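Local coordinates for bartonella effector protein (Bep) substrate of VirB T4SS (Bartonella sp. AR 15-3, PDB 4M16) that probably transfers AMP from ATP to tyrosine or threonine hydroxyls of target proteins, using the N-terminal Fic domain described here, at residues Y64-L69 with E160-I165; E115-F120 with N150-F155; L178-V183 with S209-I214. All coordinates share one frame; numbering follows the deposited sequence.

Contact 1: Y64-L69 with E160-I165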
loop_
_atom_site.group_PDB
_atom_site.type_symbol
_atom_site.label_atom_id
_atom_site.label_comp_id
_atom_site.label_asym_id
_atom_site.label_seq_id
_atom_site.Cartn_x
_atom_site.Cartn_y
_atom_site.Cartn_z
ATOM N N TYR A 64 2.948 10.542 -4.135
ATOM C CA TYR A 64 2.986 11.708 -3.287
ATOM C C TYR A 64 2.868 11.271 -1.812
ATOM O O TYR A 64 3.645 11.704 -0.972
ATOM C CB TYR A 64 1.852 12.700 -3.664
ATOM C CG TYR A 64 1.565 13.698 -2.596
ATOM C CD1 TYR A 64 2.292 14.895 -2.512
ATOM C CD2 TYR A 64 0.525 13.500 -1.697
ATOM C CE1 TYR A 64 2.005 15.847 -1.547
ATOM C CE2 TYR A 64 0.233 14.441 -0.716
ATOM C CZ TYR A 64 0.969 15.610 -0.641
ATOM O OH TYR A 64 0.703 16.539 0.334
ATOM N N LEU A 65 1.851 10.456 -1.517
ATOM C CA LEU A 65 1.641 9.953 -0.161
ATOM C C LEU A 65 2.833 9.117 0.365
ATOM O O LEU A 65 3.212 9.249 1.518
ATOM C CB LEU A 65 0.338 9.140 -0.061
ATOM C CG LEU A 65 -1.000 9.838 -0.154
ATOM C CD1 LEU A 65 -2.154 8.826 -0.213
ATOM C CD2 LEU A 65 -1.187 10.817 0.969
ATOM N N HIS A 66 3.396 8.256 -0.475
ATOM C CA HIS A 66 4.547 7.466 -0.055
ATOM C C HIS A 66 5.743 8.351 0.293
ATOM O O HIS A 66 6.431 8.096 1.286
ATOM C CB HIS A 66 4.915 6.470 -1.162
ATOM C CG HIS A 66 5.886 5.439 -0.730
ATOM N ND1 HIS A 66 7.238 5.593 -0.877
ATOM C CD2 HIS A 66 5.704 4.226 -0.166
ATOM C CE1 HIS A 66 7.847 4.508 -0.448
ATOM N NE2 HIS A 66 6.940 3.675 -0.001
ATOM N N LYS A 67 5.981 9.381 -0.535
ATOM C CA LYS A 67 7.026 10.393 -0.282
ATOM C C LYS A 67 6.769 11.106 1.055
ATOM O O LYS A 67 7.698 11.303 1.861
ATOM C CB LYS A 67 7.121 11.385 -1.456
ATOM C CG LYS A 67 7.913 12.666 -1.217
ATOM C CD LYS A 67 9.391 12.452 -1.250
ATOM C CE LYS A 67 10.159 13.776 -1.149
ATOM N NZ LYS A 67 10.244 14.497 -2.442
ATOM N N ARG A 68 5.529 11.506 1.315
ATOM C CA ARG A 68 5.201 12.094 2.620
ATOM C C ARG A 68 5.491 11.182 3.809
ATOM O O ARG A 68 6.079 11.614 4.828
ATOM C CB ARG A 68 3.713 12.511 2.682
ATOM C CG ARG A 68 3.336 13.713 1.806
ATOM C CD ARG A 68 3.931 15.028 2.315
ATOM N NE ARG A 68 3.479 15.305 3.680
ATOM C CZ ARG A 68 2.287 15.788 4.020
ATOM N NH1 ARG A 68 1.390 16.109 3.099
ATOM N NH2 ARG A 68 1.988 15.934 5.303
ATOM N N LEU A 69 5.042 9.939 3.668
ATOM C CA LEU A 69 5.109 8.951 4.744
ATOM C C LEU A 69 6.540 8.521 5.065
ATOM O O LEU A 69 6.833 8.286 6.206
ATOM C CB LEU A 69 4.294 7.696 4.425
ATOM C CG LEU A 69 2.773 7.852 4.527
ATOM C CD1 LEU A 69 1.961 6.727 3.829
ATOM C CD2 LEU A 69 2.369 8.000 5.956
ATOM N N GLU A 160 1.806 -1.297 2.184
ATOM C CA GLU A 160 0.582 -1.462 2.919
ATOM C C GLU A 160 0.178 -0.135 3.591
ATOM O O GLU A 160 -0.954 0.251 3.559
ATOM C CB GLU A 160 0.759 -2.591 3.947
ATOM C CG GLU A 160 0.996 -3.973 3.311
ATOM C CD GLU A 160 2.476 -4.345 3.015
ATOM O OE1 GLU A 160 3.359 -3.692 3.566
ATOM O OE2 GLU A 160 2.772 -5.370 2.279
ATOM N N ALA A 161 1.141 0.548 4.209
ATOM C CA ALA A 161 0.839 1.764 4.934
ATOM C C ALA A 161 0.279 2.816 3.984
ATOM O O ALA A 161 -0.699 3.487 4.278
ATOM C CB ALA A 161 2.108 2.300 5.625
ATOM N N VAL A 162 0.905 2.969 2.829
ATOM C CA VAL A 162 0.407 3.943 1.857
ATOM C C VAL A 162 -0.974 3.599 1.229
ATOM O O VAL A 162 -1.858 4.447 1.166
ATOM C CB VAL A 162 1.492 4.278 0.827
ATOM C CG1 VAL A 162 1.619 3.208 -0.182
ATOM C CG2 VAL A 162 1.213 5.677 0.235
ATOM N N GLN A 163 -1.187 2.353 0.878
ATOM C CA GLN A 163 -2.466 1.929 0.338
ATOM C C GLN A 163 -3.602 2.100 1.322
ATOM O O GLN A 163 -4.672 2.508 0.895
ATOM C CB GLN A 163 -2.409 0.555 -0.288
ATOM C CG GLN A 163 -2.334 -0.674 0.641
ATOM C CD GLN A 163 -2.017 -1.990 -0.119
ATOM O OE1 GLN A 163 -1.866 -1.997 -1.345
ATOM N NE2 GLN A 163 -1.921 -3.125 0.629
ATOM N N HIS A 164 -3.366 1.899 2.627
ATOM C CA HIS A 164 -4.368 2.160 3.633
ATOM C C HIS A 164 -4.815 3.627 3.630
ATOM O O HIS A 164 -6.008 3.900 3.599
ATOM C CB HIS A 164 -3.944 1.749 5.037
ATOM C CG HIS A 164 -3.680 0.299 5.159
ATOM N ND1 HIS A 164 -2.875 -0.232 6.137
ATOM C CD2 HIS A 164 -4.028 -0.730 4.356
ATOM C CE1 HIS A 164 -2.785 -1.535 5.965
ATOM N NE2 HIS A 164 -3.471 -1.860 4.892
ATOM N N ILE A 165 -3.886 4.565 3.732
ATOM C CA ILE A 165 -4.282 5.980 3.794
ATOM C C ILE A 165 -4.910 6.419 2.461
ATOM O O ILE A 165 -5.844 7.195 2.439
ATOM C CB ILE A 165 -3.111 6.912 4.250
ATOM C CG1 ILE A 165 -3.561 8.353 4.369
ATOM C CG2 ILE A 165 -1.891 6.814 3.347
ATOM C CD1 ILE A 165 -4.576 8.543 5.482
#
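Val162 sets CG1 between its backbone N and carbonyl carbon (chi1 78°), leaving CG2 anti to N and aimed at helix 59-70, while Leu69, with CG anti to its carbonyl carbon (chi1 -74°), lowers CD1 onto the same valine. The CG2 methyl lodges where Leu65 and His66 adjoin: it lies 3.6 Å from Leu65 CB and 3.5 Å from the backbone N of His66, so it rests on the helix surface itself and does not merely meet side-chain tips. Leu69 crosses Val162 at a slant, its CD1 3.7 Å from Val162 CA and 3.8 Å from Val162 CG2, and thereby touches the backbone of helix 159-174 in its turn. One turn further along that helix, Ile165 offers its CG2 branch to both leucines, at 3.9 Å from Leu69 CD1 and 4.1 Å from Leu65 CD1. The axes of the two short segments approach to 9.5 Å, their N-to-C directions 121° apart. On the flank of this apolar patch, Val162 CG1 sits at the edge of the His66 imidazole, near its plane. That ring is held by hydrogen bonds outside the contact, NE2 to Ala157 O and ND1 to Gly78 N, and it stacks on Phe155. Ala157 and Phe155 belong to the HPFxxGN signature of Fic domains, which leads from the loop into the start of helix 159-174, so His66 joins helix 59-70 to the loop as well as to helix 159-174. Ile45 of helix 30-48 closes over Leu69 and Ile165. No hydrogen bond links the two segments directly; the direct contact is therefore one of apolar shape fit, while the imidazole of His66 adds directional hydrogen bonds at the margin.

Contact 2: E115-F120 with N150-F155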
loop_
_atom_site.group_PDB
_atom_site.type_symbol
_atom_site.label_atom_id
_atom_site.label_comp_id
_atom_site.label_asym_id
_atom_site.label_seq_id
_atom_site.Cartn_x
_atom_site.Cartn_y
_atom_site.Cartn_z
ATOM N N GLU A 115 2.553 -0.334 -16.457
ATOM C CA GLU A 115 1.316 -0.687 -17.124
ATOM C C GLU A 115 0.146 -0.907 -16.119
ATOM O O GLU A 115 -1.014 -0.495 -16.363
ATOM C CB GLU A 115 1.597 -1.960 -17.923
ATOM C CG GLU A 115 0.378 -2.684 -18.401
ATOM C CD GLU A 115 0.693 -3.692 -19.509
ATOM O OE1 GLU A 115 1.646 -4.504 -19.349
ATOM O OE2 GLU A 115 -0.046 -3.655 -20.526
ATOM N N ASN A 116 0.442 -1.612 -15.041
ATOM C CA ASN A 116 -0.551 -1.938 -14.044
ATOM C C ASN A 116 -1.046 -0.698 -13.302
ATOM O O ASN A 116 -2.252 -0.546 -13.044
ATOM C CB ASN A 116 -0.044 -3.010 -13.064
ATOM C CG ASN A 116 0.112 -4.413 -13.691
ATOM O OD1 ASN A 116 -0.434 -4.744 -14.770
ATOM N ND2 ASN A 116 0.825 -5.249 -13.007
ATOM N N LEU A 117 -0.139 0.200 -12.952
ATOM C CA LEU A 117 -0.541 1.481 -12.346
ATOM C C LEU A 117 -1.388 2.336 -13.287
ATOM O O LEU A 117 -2.376 3.022 -12.861
ATOM C CB LEU A 117 0.685 2.262 -11.863
ATOM C CG LEU A 117 1.431 1.682 -10.643
ATOM C CD1 LEU A 117 2.729 2.445 -10.318
ATOM C CD2 LEU A 117 0.539 1.649 -9.411
ATOM N N LYS A 118 -1.018 2.330 -14.571
ATOM C CA LYS A 118 -1.870 2.962 -15.585
ATOM C C LYS A 118 -3.277 2.374 -15.571
ATOM O O LYS A 118 -4.269 3.103 -15.652
ATOM C CB LYS A 118 -1.300 2.825 -17.021
ATOM N N GLU A 119 -3.359 1.054 -15.505
ATOM C CA GLU A 119 -4.685 0.357 -15.504
ATOM C C GLU A 119 -5.498 0.736 -14.236
ATOM O O GLU A 119 -6.673 1.058 -14.305
ATOM C CB GLU A 119 -4.514 -1.162 -15.602
ATOM C CG GLU A 119 -3.990 -1.648 -16.944
ATOM C CD GLU A 119 -3.524 -3.101 -16.968
ATOM O OE1 GLU A 119 -2.912 -3.601 -16.011
ATOM O OE2 GLU A 119 -3.705 -3.749 -18.025
ATOM N N PHE A 120 -4.835 0.733 -13.089
ATOM C CA PHE A 120 -5.414 1.225 -11.833
ATOM C C PHE A 120 -5.975 2.645 -12.038
ATOM O O PHE A 120 -7.164 2.927 -11.666
ATOM C CB PHE A 120 -4.339 1.140 -10.734
ATOM C CG PHE A 120 -4.734 1.661 -9.379
ATOM C CD1 PHE A 120 -5.360 0.838 -8.424
ATOM C CD2 PHE A 120 -4.339 2.915 -8.995
ATOM C CE1 PHE A 120 -5.669 1.345 -7.159
ATOM C CE2 PHE A 120 -4.649 3.442 -7.766
ATOM C CZ PHE A 120 -5.321 2.654 -6.843
ATOM N N ASN A 150 -2.779 -3.932 -3.996
ATOM C CA ASN A 150 -2.028 -4.819 -3.111
ATOM C C ASN A 150 -1.125 -5.742 -3.968
ATOM O O ASN A 150 0.040 -5.927 -3.665
ATOM C CB ASN A 150 -2.942 -5.636 -2.199
ATOM C CG ASN A 150 -2.163 -6.503 -1.237
ATOM O OD1 ASN A 150 -1.417 -5.978 -0.372
ATOM N ND2 ASN A 150 -2.278 -7.815 -1.395
ATOM N N TYR A 151 -1.699 -6.344 -4.998
ATOM C CA TYR A 151 -0.919 -7.224 -5.890
ATOM C C TYR A 151 0.225 -6.508 -6.572
ATOM O O TYR A 151 1.339 -7.054 -6.666
ATOM C CB TYR A 151 -1.816 -7.825 -6.966
ATOM C CG TYR A 151 -1.076 -8.345 -8.164
ATOM C CD1 TYR A 151 -0.400 -9.547 -8.137
ATOM C CD2 TYR A 151 -1.045 -7.593 -9.355
ATOM C CE1 TYR A 151 0.319 -9.973 -9.271
ATOM C CE2 TYR A 151 -0.358 -8.026 -10.468
ATOM C CZ TYR A 151 0.312 -9.202 -10.437
ATOM O OH TYR A 151 1.001 -9.593 -11.596
ATOM N N ILE A 152 -0.011 -5.256 -6.984
ATOM C CA ILE A 152 1.024 -4.466 -7.647
ATOM C C ILE A 152 2.258 -4.205 -6.751
ATOM O O ILE A 152 3.393 -4.473 -7.192
ATOM C CB ILE A 152 0.516 -3.103 -8.212
ATOM C CG1 ILE A 152 -0.547 -3.323 -9.263
ATOM C CG2 ILE A 152 1.690 -2.402 -8.888
ATOM C CD1 ILE A 152 -1.183 -2.041 -9.807
ATOM N N HIS A 153 2.019 -3.758 -5.505
ATOM C CA HIS A 153 3.052 -3.525 -4.519
ATOM C C HIS A 153 4.172 -2.735 -5.174
ATOM O O HIS A 153 5.306 -3.204 -5.247
ATOM C CB HIS A 153 3.590 -4.835 -3.910
ATOM C CG HIS A 153 3.308 -4.979 -2.442
ATOM N ND1 HIS A 153 2.028 -4.918 -1.930
ATOM C CD2 HIS A 153 4.124 -5.205 -1.396
ATOM C CE1 HIS A 153 2.072 -5.123 -0.629
ATOM N NE2 HIS A 153 3.342 -5.257 -0.281
ATOM N N PRO A 154 3.850 -1.529 -5.663
ATOM C CA PRO A 154 4.748 -0.794 -6.510
ATOM C C PRO A 154 6.012 -0.189 -5.850
ATOM O O PRO A 154 6.861 0.256 -6.581
ATOM C CB PRO A 154 3.870 0.349 -7.031
ATOM C CG PRO A 154 2.867 0.590 -5.956
ATOM C CD PRO A 154 2.579 -0.804 -5.452
ATOM N N PHE A 155 6.069 -0.082 -4.527
ATOM C CA PHE A 155 7.260 0.457 -3.804
ATOM C C PHE A 155 8.186 -0.621 -3.234
ATOM O O PHE A 155 7.751 -1.742 -2.971
ATOM C CB PHE A 155 6.797 1.413 -2.675
ATOM C CG PHE A 155 5.864 2.473 -3.147
ATOM C CD1 PHE A 155 6.322 3.554 -3.865
ATOM C CD2 PHE A 155 4.483 2.368 -2.912
ATOM C CE1 PHE A 155 5.418 4.514 -4.367
ATOM C CE2 PHE A 155 3.601 3.299 -3.411
ATOM C CZ PHE A 155 4.065 4.414 -4.100
#
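Asn116 and Ile152 bring the backbones nearest, with CA atoms 7.1 Å apart, just where helix 135-152 gives way at His153 to positive phi (47°) and the chain turns into a loop. Ile152, the last helical residue, carries much of the packing. Its CG1 stands anti to the carbonyl carbon and CD1 continues the chain in extended form (chi2 176°), which carries the terminal methyl to Asn116 and Leu117 on helix 110-126. There Ile152 CD1 lies 3.6 Å from Asn116 CB and 3.7 Å from Asn116 O, close against the helix backbone, and 4.1 Å from Leu117 CD2. Leu117 divides its branches: while CD2 meets the isoleucine, CD1 approaches Pro154 CB at 4.1 Å, the two side chains lying at about a right angle. The residues His153, Pro154 and Phe155 open the HPFxxGN signature of the Fic fold, whose loop links helix 135-152 to helix 159-174; in active members of the family the motif histidine takes part in catalysis. Here helix 110-126 thus packs against both the helix end that leads into the motif and its proline. At the rim of the contact, the Asn116 side chain crosses Tyr151 obliquely. The histidine itself faces elsewhere: His153 ND1 donates to Asn150 O at 2.8 Å, reaching a lone pair in the carbonyl plane although the acceptor is tilted from the ring plane, and so folds the imidazole back on the helix it terminates. The ring also stacks with Phe107. From outside the contact, Arg81 NE hydrogen-bonds to His153 O, while Thr80 of the same loop touches both Leu117 and Pro154.

Contact 3: L178-V183 with S209-I214; sequences LDFSVV and SLFEDI
Ile214 plants its CD1 methyl on the face of the Phe180 ring, a CH-pi contact 3.6 Å from the ring centroid and only 18° off its normal. It forms where a short 3-10 turn, introduced by an Asx turn at Asp179, docks on helix 200-214 in this helical Fic-domain protein. With a chi1 of 69°, Ile214 holds CG1 between its backbone N and carbonyl carbon, sending CD1 toward the phenylalanine while CG2 points to Val183. The edge of Phe180 in turn faces the ring of Phe211 in an offset edge-to-face pair, with planes nearly perpendicular and centroids 5.9 Å apart. Leu178 lies obliquely against Phe211, its CD1 3.7 Å from Phe211 CE2. On the other side of Ile214, Val183 CG2 wedges against Leu210 CD1 at 3.7 Å and also touches the isoleucine. The backbones are joined as well: Ile214 O accepts a hydrogen bond from Asp179 N at 2.9 Å, with the CA-H of Leu178 as a weaker second contact. Phe180 is anchored beyond the contact too, its backbone N hydrogen-bonded to Glu168 OE2 of helix 159-174 and its ring stacked on His164, whereas Asp213 makes a salt bridge with Arg187 of helix 185-197. Within the turn, Asp179 OD1 receives two donors from the same face of its carboxylate plane, Ser181 N at 3.0 Å and Ser181 OG at 2.7 Å.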
loop_
_atom_site.group_PDB
_atom_site.type_symbol
_atom_site.label_atom_id
_atom_site.label_comp_id
_atom_site.label_asym_id
_atom_site.label_seq_id
_atom_site.Cartn_x
_atom_site.Cartn_y
_atom_site.Cartn_z
ATOM N N LEU A 178 -13.692 4.430 5.376
ATOM C CA LEU A 178 -12.896 3.256 5.652
ATOM C C LEU A 178 -11.939 3.602 6.792
ATOM O O LEU A 178 -11.380 4.699 6.813
ATOM C CB LEU A 178 -12.093 2.847 4.431
ATOM C CG LEU A 178 -12.812 2.378 3.176
ATOM C CD1 LEU A 178 -11.853 2.170 2.022
ATOM C CD2 LEU A 178 -13.655 1.151 3.429
ATOM N N ASP A 179 -11.748 2.671 7.714
ATOM C CA ASP A 179 -10.802 2.843 8.799
ATOM C C ASP A 179 -10.069 1.551 9.113
ATOM O O ASP A 179 -10.533 0.720 9.864
ATOM C CB ASP A 179 -11.510 3.358 10.011
ATOM C CG ASP A 179 -10.590 3.606 11.172
ATOM O OD1 ASP A 179 -9.345 3.410 11.083
ATOM O OD2 ASP A 179 -11.148 4.014 12.187
ATOM N N PHE A 180 -8.874 1.432 8.564
ATOM C CA PHE A 180 -8.108 0.217 8.718
ATOM C C PHE A 180 -7.712 -0.060 10.183
ATOM O O PHE A 180 -7.531 -1.227 10.530
ATOM C CB PHE A 180 -6.898 0.225 7.802
ATOM C CG PHE A 180 -7.253 0.048 6.329
ATOM C CD1 PHE A 180 -7.383 -1.228 5.810
ATOM C CD2 PHE A 180 -7.549 1.122 5.521
ATOM C CE1 PHE A 180 -7.750 -1.452 4.485
ATOM C CE2 PHE A 180 -7.919 0.912 4.194
ATOM C CZ PHE A 180 -8.018 -0.387 3.677
ATOM N N SER A 181 -7.655 0.975 11.030
ATOM C CA SER A 181 -7.302 0.812 12.458
ATOM C C SER A 181 -8.354 0.072 13.302
ATOM O O SER A 181 -8.094 -0.257 14.452
ATOM C CB SER A 181 -7.007 2.170 13.098
ATOM O OG SER A 181 -8.211 2.844 13.436
ATOM N N VAL A 182 -9.541 -0.161 12.746
ATOM C CA VAL A 182 -10.628 -0.911 13.394
ATOM C C VAL A 182 -10.295 -2.395 13.618
ATOM O O VAL A 182 -10.875 -3.024 14.476
ATOM C CB VAL A 182 -11.932 -0.813 12.546
ATOM C CG1 VAL A 182 -13.000 -1.807 13.011
ATOM C CG2 VAL A 182 -12.484 0.597 12.607
ATOM N N VAL A 183 -9.399 -2.962 12.807
ATOM C CA VAL A 183 -9.047 -4.391 12.910
ATOM C C VAL A 183 -7.571 -4.535 13.115
ATOM O O VAL A 183 -6.854 -3.554 12.991
ATOM C CB VAL A 183 -9.441 -5.160 11.626
ATOM C CG1 VAL A 183 -10.966 -5.216 11.487
ATOM C CG2 VAL A 183 -8.800 -4.519 10.412
ATOM N N SER A 209 -14.865 -9.347 3.302
ATOM C CA SER A 209 -15.130 -9.406 4.765
ATOM C C SER A 209 -14.378 -8.308 5.468
ATOM O O SER A 209 -14.938 -7.614 6.321
ATOM C CB SER A 209 -14.694 -10.722 5.417
ATOM O OG SER A 209 -14.913 -11.783 4.530
ATOM N N LEU A 210 -13.127 -8.118 5.067
ATOM C CA LEU A 210 -12.315 -7.017 5.647
ATOM C C LEU A 210 -12.966 -5.681 5.389
ATOM O O LEU A 210 -13.102 -4.864 6.289
ATOM C CB LEU A 210 -10.896 -7.011 5.119
ATOM C CG LEU A 210 -10.033 -5.803 5.586
ATOM C CD1 LEU A 210 -9.734 -5.929 7.081
ATOM C CD2 LEU A 210 -8.730 -5.645 4.817
ATOM N N PHE A 211 -13.361 -5.446 4.140
ATOM C CA PHE A 211 -13.972 -4.167 3.778
ATOM C C PHE A 211 -15.304 -3.902 4.498
ATOM O O PHE A 211 -15.599 -2.751 4.884
ATOM C CB PHE A 211 -14.014 -3.970 2.252
ATOM C CG PHE A 211 -12.739 -3.355 1.737
ATOM C CD1 PHE A 211 -11.583 -4.088 1.663
ATOM C CD2 PHE A 211 -12.667 -2.009 1.489
ATOM C CE1 PHE A 211 -10.384 -3.505 1.286
ATOM C CE2 PHE A 211 -11.481 -1.425 1.099
ATOM C CZ PHE A 211 -10.335 -2.167 0.969
ATOM N N GLU A 212 -16.086 -4.940 4.701
ATOM C CA GLU A 212 -17.335 -4.792 5.456
ATOM C C GLU A 212 -17.045 -4.365 6.931
ATOM O O GLU A 212 -17.672 -3.469 7.465
ATOM C CB GLU A 212 -18.159 -6.064 5.354
ATOM C CG GLU A 212 -18.772 -6.165 3.952
ATOM C CD GLU A 212 -19.511 -7.454 3.658
ATOM O OE1 GLU A 212 -19.467 -8.379 4.500
ATOM O OE2 GLU A 212 -20.128 -7.554 2.553
ATOM N N ASP A 213 -16.037 -4.968 7.519
ATOM C CA ASP A 213 -15.654 -4.719 8.901
ATOM C C ASP A 213 -15.124 -3.292 9.150
ATOM O O ASP A 213 -15.292 -2.756 10.260
ATOM C CB ASP A 213 -14.534 -5.693 9.274
ATOM C CG ASP A 213 -15.049 -7.115 9.529
ATOM O OD1 ASP A 213 -16.255 -7.297 9.588
ATOM O OD2 ASP A 213 -14.213 -8.056 9.680
ATOM N N ILE A 214 -14.452 -2.700 8.151
ATOM C CA ILE A 214 -13.771 -1.420 8.367
ATOM C C ILE A 214 -14.574 -0.223 7.832
ATOM O O ILE A 214 -14.098 0.931 7.877
ATOM C CB ILE A 214 -12.316 -1.404 7.790
ATOM C CG1 ILE A 214 -12.331 -1.425 6.264
ATOM C CG2 ILE A 214 -11.468 -2.503 8.433
ATOM C CD1 ILE A 214 -10.979 -1.312 5.620
#

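Overall arrangement
Contacts 1 and 2, with centres about 14 Å apart, meet around the Fic signature loop, where the active site of Fic enzymes lies. Along the chain, contact 2 falls within the span that contact 1 encloses. Probable hydrogen bonds join them: Glu160 OE2 to His153 NE2 at 2.6 Å, and Gln163 NE2 to Asn150 OD1 at 3.1 Å, tying helix 159-174 to the motif histidine and to helix 135-152. Contact 3 follows later in the chain, its centre about 17 Å from that of contact 1, which it touches through His164 O and Phe180 CE2, 3.6 Å apart. It stays clear of contact 2, the nearest atoms being about 8 Å away. Helix 159-174 lies between them, carrying Glu160 and Gln163 toward contact 2 and His164 toward contact 3.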